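Local coordinates for choline/ethanolamine kinase family protein (Mesorhizobium loti, PDB 3DXQ) that probably transfers phosphate to ethanolamine, choline or a similar small alcohol, although its true substrate is not established, at residues P205-L209 and L226-F231; R115-G119 and A174-C178; R240-I245 and H294-V298. One frame throughout, in Å; residues are numbered along the deposited sequence.

Contact 1. Residues P205-L209 and L226-F231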
loop_
_atom_site.group_PDB
_atom_site.type_symbol
_atom_site.label_atom_id
_atom_site.label_comp_id
_atom_site.label_asym_id
_atom_site.label_seq_id
_atom_site.Cartn_x
_atom_site.Cartn_y
_atom_site.Cartn_z
ATOM N N PRO A 205 7.021 0.143 -10.735
ATOM C CA PRO A 205 6.426 -1.080 -10.246
ATOM C C PRO A 205 7.079 -1.628 -8.995
ATOM O O PRO A 205 6.394 -2.234 -8.175
ATOM C CB PRO A 205 6.643 -2.065 -11.414
ATOM C CG PRO A 205 7.621 -1.419 -12.311
ATOM C CD PRO A 205 7.350 0.026 -12.164
ATOM N N LEU A 206 8.385 -1.430 -8.846
ATOM C CA LEU A 206 9.097 -1.941 -7.677
ATOM C C LEU A 206 8.806 -1.184 -6.387
ATOM O O LEU A 206 9.265 -1.584 -5.305
ATOM C CB LEU A 206 10.615 -2.025 -7.941
ATOM C CG LEU A 206 10.968 -2.929 -9.115
ATOM C CD1 LEU A 206 12.435 -3.281 -9.122
ATOM C CD2 LEU A 206 10.079 -4.194 -9.143
ATOM N N TRP A 207 8.050 -0.099 -6.477
ATOM C CA TRP A 207 7.630 0.584 -5.260
ATOM C C TRP A 207 6.668 -0.323 -4.501
ATOM O O TRP A 207 6.729 -0.407 -3.270
ATOM C CB TRP A 207 6.928 1.897 -5.550
ATOM C CG TRP A 207 6.157 2.356 -4.390
ATOM C CD1 TRP A 207 4.871 2.017 -4.078
ATOM C CD2 TRP A 207 6.610 3.231 -3.357
ATOM N NE1 TRP A 207 4.493 2.631 -2.906
ATOM C CE2 TRP A 207 5.537 3.394 -2.448
ATOM C CE3 TRP A 207 7.807 3.904 -3.119
ATOM C CZ2 TRP A 207 5.631 4.182 -1.322
ATOM C CZ3 TRP A 207 7.907 4.695 -1.990
ATOM C CH2 TRP A 207 6.825 4.826 -1.099
ATOM N N ASP A 208 5.777 -0.983 -5.243
ATOM C CA ASP A 208 4.813 -1.902 -4.665
ATOM C C ASP A 208 5.494 -3.035 -3.922
ATOM O O ASP A 208 5.100 -3.375 -2.787
ATOM C CB ASP A 208 3.884 -2.484 -5.759
ATOM C CG ASP A 208 2.720 -1.550 -6.118
ATOM O OD1 ASP A 208 2.561 -0.479 -5.465
ATOM O OD2 ASP A 208 1.936 -1.909 -7.034
ATOM N N LEU A 209 6.505 -3.623 -4.563
ATOM C CA LEU A 209 7.283 -4.714 -3.944
ATOM C C LEU A 209 7.980 -4.229 -2.688
ATOM O O LEU A 209 7.924 -4.891 -1.650
ATOM C CB LEU A 209 8.290 -5.348 -4.917
ATOM C CG LEU A 209 7.655 -6.370 -5.882
ATOM C CD1 LEU A 209 6.611 -5.753 -6.830
ATOM C CD2 LEU A 209 8.691 -7.108 -6.713
ATOM N N LEU A 226 9.245 -13.362 -3.202
ATOM C CA LEU A 226 8.394 -12.307 -3.794
ATOM C C LEU A 226 8.909 -11.891 -5.169
ATOM O O LEU A 226 8.169 -11.861 -6.140
ATOM C CB LEU A 226 8.385 -11.074 -2.877
ATOM C CG LEU A 226 7.697 -9.784 -3.342
ATOM C CD1 LEU A 226 6.135 -9.945 -3.451
ATOM C CD2 LEU A 226 8.071 -8.609 -2.441
HETATM N N MSE A 227 10.191 -11.563 -5.240
HETATM C CA MSE A 227 10.781 -11.080 -6.480
HETATM C C MSE A 227 10.842 -12.166 -7.542
HETATM O O MSE A 227 10.548 -11.921 -8.723
HETATM C CB MSE A 227 12.172 -10.482 -6.210
HETATM C CG MSE A 227 12.082 -9.193 -5.411
HETATM SE SE MSE A 227 13.785 -8.316 -5.027
HETATM C CE MSE A 227 14.692 -9.908 -4.094
ATOM N N ARG A 228 11.204 -13.371 -7.130
ATOM C CA ARG A 228 11.285 -14.466 -8.068
ATOM C C ARG A 228 9.926 -14.711 -8.694
ATOM O O ARG A 228 9.849 -14.923 -9.890
ATOM C CB ARG A 228 11.822 -15.727 -7.387
ATOM C CG ARG A 228 11.889 -16.967 -8.285
ATOM C CD ARG A 228 12.466 -18.170 -7.534
ATOM N NE ARG A 228 13.906 -18.014 -7.297
ATOM C CZ ARG A 228 14.864 -18.298 -8.185
ATOM N NH1 ARG A 228 14.564 -18.762 -9.403
ATOM N NH2 ARG A 228 16.136 -18.109 -7.856
ATOM N N ALA A 229 8.862 -14.682 -7.894
ATOM C CA ALA A 229 7.510 -14.912 -8.411
ATOM C C ALA A 229 7.091 -13.757 -9.280
ATOM O O ALA A 229 6.388 -13.947 -10.262
ATOM C CB ALA A 229 6.501 -15.116 -7.273
ATOM N N TYR A 230 7.523 -12.556 -8.905
ATOM C CA TYR A 230 7.174 -11.345 -9.659
ATOM C C TYR A 230 7.836 -11.253 -11.032
ATOM O O TYR A 230 7.163 -10.949 -12.013
ATOM C CB TYR A 230 7.519 -10.084 -8.855
ATOM C CG TYR A 230 7.200 -8.819 -9.588
ATOM C CD1 TYR A 230 5.883 -8.376 -9.713
ATOM C CD2 TYR A 230 8.200 -8.083 -10.209
ATOM C CE1 TYR A 230 5.575 -7.224 -10.438
ATOM C CE2 TYR A 230 7.904 -6.909 -10.911
ATOM C CZ TYR A 230 6.606 -6.486 -11.014
ATOM O OH TYR A 230 6.338 -5.338 -11.716
ATOM N N PHE A 231 9.147 -11.502 -11.074
ATOM C CA PHE A 231 9.958 -11.337 -12.277
ATOM C C PHE A 231 9.990 -12.543 -13.182
ATOM O O PHE A 231 10.401 -12.432 -14.328
ATOM C CB PHE A 231 11.413 -11.065 -11.892
ATOM C CG PHE A 231 11.660 -9.703 -11.306
ATOM C CD1 PHE A 231 11.300 -8.548 -12.001
ATOM C CD2 PHE A 231 12.287 -9.574 -10.091
ATOM C CE1 PHE A 231 11.549 -7.287 -11.456
ATOM C CE2 PHE A 231 12.551 -8.328 -9.549
ATOM C CZ PHE A 231 12.184 -7.181 -10.229
#

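Contact 2. Residues R115-G119 and A174-C178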
loop_
_atom_site.group_PDB
_atom_site.type_symbol
_atom_site.label_atom_id
_atom_site.label_comp_id
_atom_site.label_asym_id
_atom_site.label_seq_id
_atom_site.Cartn_x
_atom_site.Cartn_y
_atom_site.Cartn_z
ATOM N N ARG A 115 2.348 -8.985 -10.489
ATOM C CA ARG A 115 2.756 -9.263 -11.855
ATOM C C ARG A 115 1.596 -9.117 -12.809
ATOM O O ARG A 115 1.733 -8.564 -13.892
ATOM C CB ARG A 115 3.312 -10.674 -11.952
ATOM C CG ARG A 115 3.937 -11.033 -13.289
ATOM C CD ARG A 115 4.653 -12.336 -13.114
ATOM N NE ARG A 115 5.136 -12.928 -14.344
ATOM C CZ ARG A 115 5.713 -14.123 -14.406
ATOM N NH1 ARG A 115 5.897 -14.846 -13.309
ATOM N NH2 ARG A 115 6.111 -14.604 -15.568
ATOM N N LYS A 116 0.450 -9.641 -12.386
ATOM C CA LYS A 116 -0.765 -9.559 -13.160
ATOM C C LYS A 116 -1.188 -8.109 -13.289
ATOM O O LYS A 116 -1.579 -7.671 -14.387
ATOM C CB LYS A 116 -1.868 -10.378 -12.504
ATOM C CG LYS A 116 -3.033 -10.682 -13.445
ATOM C CD LYS A 116 -3.918 -11.786 -12.843
ATOM C CE LYS A 116 -5.206 -11.994 -13.594
ATOM N NZ LYS A 116 -6.108 -12.783 -12.734
ATOM N N LEU A 117 -1.078 -7.379 -12.179
ATOM C CA LEU A 117 -1.467 -5.969 -12.134
ATOM C C LEU A 117 -0.637 -5.132 -13.054
ATOM O O LEU A 117 -1.169 -4.478 -13.936
ATOM C CB LEU A 117 -1.359 -5.405 -10.711
ATOM C CG LEU A 117 -1.584 -3.895 -10.539
ATOM C CD1 LEU A 117 -3.000 -3.527 -10.994
ATOM C CD2 LEU A 117 -1.301 -3.419 -9.099
ATOM N N HIS A 118 0.670 -5.135 -12.828
ATOM C CA HIS A 118 1.592 -4.294 -13.602
ATOM C C HIS A 118 1.602 -4.681 -15.065
ATOM O O HIS A 118 1.712 -3.847 -15.940
ATOM C CB HIS A 118 2.994 -4.371 -13.029
ATOM C CG HIS A 118 3.090 -3.919 -11.607
ATOM N ND1 HIS A 118 4.110 -4.305 -10.772
ATOM C CD2 HIS A 118 2.277 -3.130 -10.868
ATOM C CE1 HIS A 118 3.929 -3.765 -9.579
ATOM N NE2 HIS A 118 2.827 -3.040 -9.612
ATOM N N GLY A 119 1.450 -5.960 -15.329
ATOM C CA GLY A 119 1.387 -6.461 -16.698
ATOM C C GLY A 119 0.055 -6.304 -17.369
ATOM O O GLY A 119 -0.085 -6.719 -18.519
ATOM N N ALA A 174 4.268 1.686 -14.263
ATOM C CA ALA A 174 3.208 0.714 -14.253
ATOM C C ALA A 174 2.064 1.194 -13.362
ATOM O O ALA A 174 2.271 2.033 -12.462
ATOM C CB ALA A 174 3.758 -0.610 -13.742
ATOM N N ALA A 175 0.867 0.664 -13.630
ATOM C CA ALA A 175 -0.295 0.872 -12.767
ATOM C C ALA A 175 -0.069 0.200 -11.403
ATOM O O ALA A 175 -0.226 -0.997 -11.273
ATOM C CB ALA A 175 -1.546 0.285 -13.438
ATOM N N CYS A 176 0.293 0.984 -10.389
ATOM C CA CYS A 176 0.637 0.448 -9.083
ATOM C C CYS A 176 -0.379 0.730 -7.995
ATOM O O CYS A 176 -1.013 1.774 -7.973
ATOM C CB CYS A 176 1.986 1.008 -8.657
ATOM S SG CYS A 176 3.315 0.539 -9.764
ATOM N N HIS A 177 -0.495 -0.213 -7.065
ATOM C CA HIS A 177 -1.394 -0.066 -5.935
ATOM C C HIS A 177 -0.916 1.030 -4.984
ATOM O O HIS A 177 -1.736 1.762 -4.445
ATOM C CB HIS A 177 -1.492 -1.374 -5.178
ATOM C CG HIS A 177 -2.425 -1.320 -4.021
ATOM N ND1 HIS A 177 -2.078 -0.736 -2.820
ATOM C CD2 HIS A 177 -3.694 -1.776 -3.875
ATOM C CE1 HIS A 177 -3.101 -0.828 -1.983
ATOM N NE2 HIS A 177 -4.092 -1.457 -2.598
ATOM N N CYS A 178 0.398 1.087 -4.747
ATOM C CA CYS A 178 1.046 2.161 -3.970
ATOM C C CYS A 178 0.954 2.135 -2.449
ATOM O O CYS A 178 1.748 2.790 -1.789
ATOM C CB CYS A 178 0.611 3.531 -4.473
ATOM S SG CYS A 178 1.151 3.827 -6.151
#

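Contact 3. Residues R240-I245 and H294-V298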
loop_
_atom_site.group_PDB
_atom_site.type_symbol
_atom_site.label_atom_id
_atom_site.label_comp_id
_atom_site.label_asym_id
_atom_site.label_seq_id
_atom_site.Cartn_x
_atom_site.Cartn_y
_atom_site.Cartn_z
ATOM N N ARG A 240 16.823 -5.625 -7.358
ATOM C CA ARG A 240 16.921 -5.799 -5.907
ATOM C C ARG A 240 17.238 -4.475 -5.249
ATOM O O ARG A 240 16.664 -4.136 -4.222
ATOM C CB ARG A 240 18.027 -6.794 -5.603
ATOM C CG ARG A 240 18.112 -7.299 -4.180
ATOM C CD ARG A 240 19.357 -8.165 -4.048
ATOM N NE ARG A 240 19.486 -9.090 -5.184
ATOM C CZ ARG A 240 18.866 -10.264 -5.264
ATOM N NH1 ARG A 240 18.099 -10.657 -4.279
ATOM N NH2 ARG A 240 18.996 -11.048 -6.331
ATOM N N GLY A 241 18.163 -3.727 -5.839
ATOM C CA GLY A 241 18.535 -2.413 -5.319
ATOM C C GLY A 241 17.371 -1.429 -5.247
ATOM O O GLY A 241 17.275 -0.625 -4.322
ATOM N N ARG A 242 16.504 -1.464 -6.248
ATOM C CA ARG A 242 15.363 -0.560 -6.260
ATOM C C ARG A 242 14.383 -0.929 -5.153
ATOM O O ARG A 242 13.872 -0.062 -4.446
ATOM C CB ARG A 242 14.712 -0.486 -7.658
ATOM C CG ARG A 242 15.130 0.791 -8.369
ATOM C CD ARG A 242 14.941 0.855 -9.868
ATOM N NE ARG A 242 13.626 0.442 -10.366
ATOM C CZ ARG A 242 13.442 -0.514 -11.285
ATOM N NH1 ARG A 242 14.475 -1.171 -11.805
ATOM N NH2 ARG A 242 12.231 -0.827 -11.697
ATOM N N VAL A 243 14.156 -2.222 -4.968
ATOM C CA VAL A 243 13.257 -2.659 -3.916
ATOM C C VAL A 243 13.806 -2.165 -2.575
ATOM O O VAL A 243 13.115 -1.504 -1.797
ATOM C CB VAL A 243 13.078 -4.171 -3.902
ATOM C CG1 VAL A 243 12.080 -4.546 -2.837
ATOM C CG2 VAL A 243 12.605 -4.658 -5.241
ATOM N N VAL A 244 15.063 -2.447 -2.309
ATOM C CA VAL A 244 15.648 -2.014 -1.039
ATOM C C VAL A 244 15.552 -0.483 -0.887
ATOM O O VAL A 244 15.239 0.018 0.190
ATOM C CB VAL A 244 17.073 -2.535 -0.905
ATOM C CG1 VAL A 244 17.772 -1.947 0.312
ATOM C CG2 VAL A 244 17.035 -4.046 -0.829
ATOM N N ILE A 245 15.775 0.248 -1.976
ATOM C CA ILE A 245 15.688 1.707 -1.961
ATOM C C ILE A 245 14.287 2.175 -1.549
ATOM O O ILE A 245 14.134 3.090 -0.706
ATOM C CB ILE A 245 16.071 2.301 -3.346
ATOM C CG1 ILE A 245 17.591 2.386 -3.466
ATOM C CG2 ILE A 245 15.499 3.681 -3.540
ATOM C CD1 ILE A 245 18.206 3.232 -2.390
ATOM N N HIS A 294 23.501 -1.514 -2.745
ATOM C CA HIS A 294 22.227 -1.506 -3.456
ATOM C C HIS A 294 22.013 -0.190 -4.196
ATOM O O HIS A 294 21.463 -0.168 -5.308
ATOM C CB HIS A 294 21.068 -1.764 -2.496
ATOM C CG HIS A 294 20.924 -3.196 -2.102
ATOM N ND1 HIS A 294 20.854 -3.605 -0.790
ATOM C CD2 HIS A 294 20.842 -4.320 -2.851
ATOM C CE1 HIS A 294 20.742 -4.918 -0.744
ATOM N NE2 HIS A 294 20.735 -5.378 -1.982
ATOM N N LEU A 295 22.451 0.893 -3.562
ATOM C CA LEU A 295 22.330 2.221 -4.121
ATOM C C LEU A 295 23.226 2.316 -5.352
ATOM O O LEU A 295 22.780 2.699 -6.441
ATOM C CB LEU A 295 22.737 3.245 -3.073
ATOM C CG LEU A 295 22.302 4.691 -3.267
ATOM C CD1 LEU A 295 20.787 4.741 -3.225
ATOM C CD2 LEU A 295 22.930 5.614 -2.199
ATOM N N ALA A 296 24.480 1.915 -5.173
ATOM C CA ALA A 296 25.476 1.914 -6.246
ATOM C C ALA A 296 25.026 1.065 -7.437
ATOM O O ALA A 296 25.302 1.420 -8.577
ATOM C CB ALA A 296 26.796 1.432 -5.719
ATOM N N ALA A 297 24.333 -0.043 -7.166
ATOM C CA ALA A 297 23.774 -0.916 -8.217
ATOM C C ALA A 297 22.629 -0.228 -8.972
ATOM O O ALA A 297 22.483 -0.411 -10.185
ATOM C CB ALA A 297 23.297 -2.206 -7.610
ATOM N N VAL A 298 21.801 0.546 -8.270
ATOM C CA VAL A 298 20.750 1.301 -8.950
ATOM C C VAL A 298 21.349 2.413 -9.790
ATOM O O VAL A 298 20.878 2.636 -10.919
ATOM C CB VAL A 298 19.703 1.900 -7.993
ATOM C CG1 VAL A 298 18.748 2.796 -8.743
ATOM C CG2 VAL A 298 18.911 0.795 -7.317
#

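Contact 1. Residues P205-L209 and L226-F231
Leu209 lays its two methyls against the Tyr230 ring, CD1 making a CH-pi contact 4.0 Å from the ring centroid and 11° off the normal, while CD2 rests near the rim, 3.7 Å from Tyr230 CD2. The pair illustrates how consecutive helices of the kinase-like C-terminal lobe are joined: helix 206-215 packs on helix 220-231 largely through Tyr230, which reaches across. With CG anti to the backbone N (chi1 179°), the Tyr230 side chain stretches toward the start of the first helix, and Leu206 CD2 meets it at CE2, 3.9 Å away, coming from an oblique direction. The same methyl also touches Phe231, lying 3.8 Å from its CZ, so one methyl touches both neighbouring rings. Further along, Leu226 turns CD2 to the backbone of Leu209, and the CG of selenomethionine Met227 lies 4.2 Å from Leu209 CD2. The interface is apolar and mostly buried, and the one phenol it contains is satisfied outside it, Tyr230 OH being hydrogen-bonded to His118 of helix 106-118. Beside that hydroxyl lies the proline ring, Pro205 CB standing 3.3 Å from Tyr230 OH.

Contact 2. Residues R115-G119 and A174-C178
The strand leading into the presumed catalytic loop of the kinase-like fold is backed here by the end of a helix: residues 174-176 run into His177-Cys178-Asp179, a sequence that matches the HxD signature of aminoglycoside and choline kinase relatives, and helix 106-118 presents Leu117 and His118 to them. Both side chains converge on one carbonyl. Leu117, swung out opposite its own amide nitrogen (chi1 173°), brings CG to 3.3 Å from Ala175 O and reaches on with CD2 to within 3.9 Å of His177 N. His118 approaches the same oxygen edgewise, with CD2 also 3.3 Å from Ala175 O and the oxygen near the ring plane. The sulfur of Cys176 comes to the ring obliquely, SG lying 4.2 Å from the His118 centroid and 42° off the normal, closest to NE2. At the base of the imidazole, His118 CB and Ala174 CB are 3.9 Å apart. Both ring nitrogens have partners elsewhere: ND1 is bonded to Tyr230 and NE2 to OD2 of Asp208, and these two bonds fix the rotation of the ring. Asp208 OD2 also accepts from His177 N, so His118 acts as a second-shell residue behind the carboxylate that holds the loop backbone. A leucine in place of His118 would probably cost Asp208 OD2 one of its two partners, leave the Tyr230 hydroxyl without its imidazole mate, and let the carboxylate aim less firmly at the loop. Strand 174-176 also pairs antiparallel with strand 201-203, while helix 206-215 sends Asp208 in beside Leu117 and Cys176.

Contact 3. Residues R240-I245 and H294-V298
Val298 presses CG2 onto the backbone of helix 237-263, where the methyl lies 3.4 Å from Gly241 C and 3.5 Å from Arg242 N. Such closeness depends on Gly241: its CA is 3.7 Å from His294 O, and a beta carbon on it would run into both that carbonyl and the valine methyl. The CA atoms of Gly241 and His294 accordingly approach to 4.2 Å, and this buried spot is the tight part of the crossing. Ile245 extends it, its CG1 reaching toward the same valine methyl, while Arg242 turns its CG across Val298 before the chain bends away and its guanidinium forms a salt bridge with Asp204. The example shows how a glycine lets two helices of the C-terminal lobe of a kinase-like enzyme meet steeply: the segment axes of helix 237-263 and the C-terminal helix 289-300 come within 8.1 Å at a signed angle of -123°. The partly exposed side is built differently, from side chains gathered round the His294 ring instead of a methyl set against bare backbone, and its contacts are somewhat longer. The imidazole, with CG anti to its own carbonyl carbon (chi1 -77°), lies along the first helix and takes Val244 CG2 over one face, 3.9 Å from the centroid and 14° off the normal. Arg240 meets the ring at its edge, CD being 3.7 Å from His294 NE2; this is a contact of the aliphatic chain, and the guanidinium, further on, forms a salt bridge to Glu224 on helix 220-231.

How the contacts relate
Contacts 1 and 2 form one continuous unit, their centres 10 Å apart, stitched by Tyr230 OH to His118 ND1 at 2.6 Å and by Asp208 OD1 to Cys178 N at 2.8 Å. Asp208 of helix 206-215 thus bonds the presumed catalytic loop directly, whereas Tyr230 of helix 220-231 is linked to it only through His118. Contact 3 lies farther out: its centre is 13 Å from that of contact 1, which it touches where Met227 packs on Arg240 and Val243, and Leu206 on Arg242. Contacts 2 and 3 do not meet, with centres 20 Å and nearest atoms about 9 Å apart. Contact 1 therefore bridges the peripheral helices and the probable active-site region.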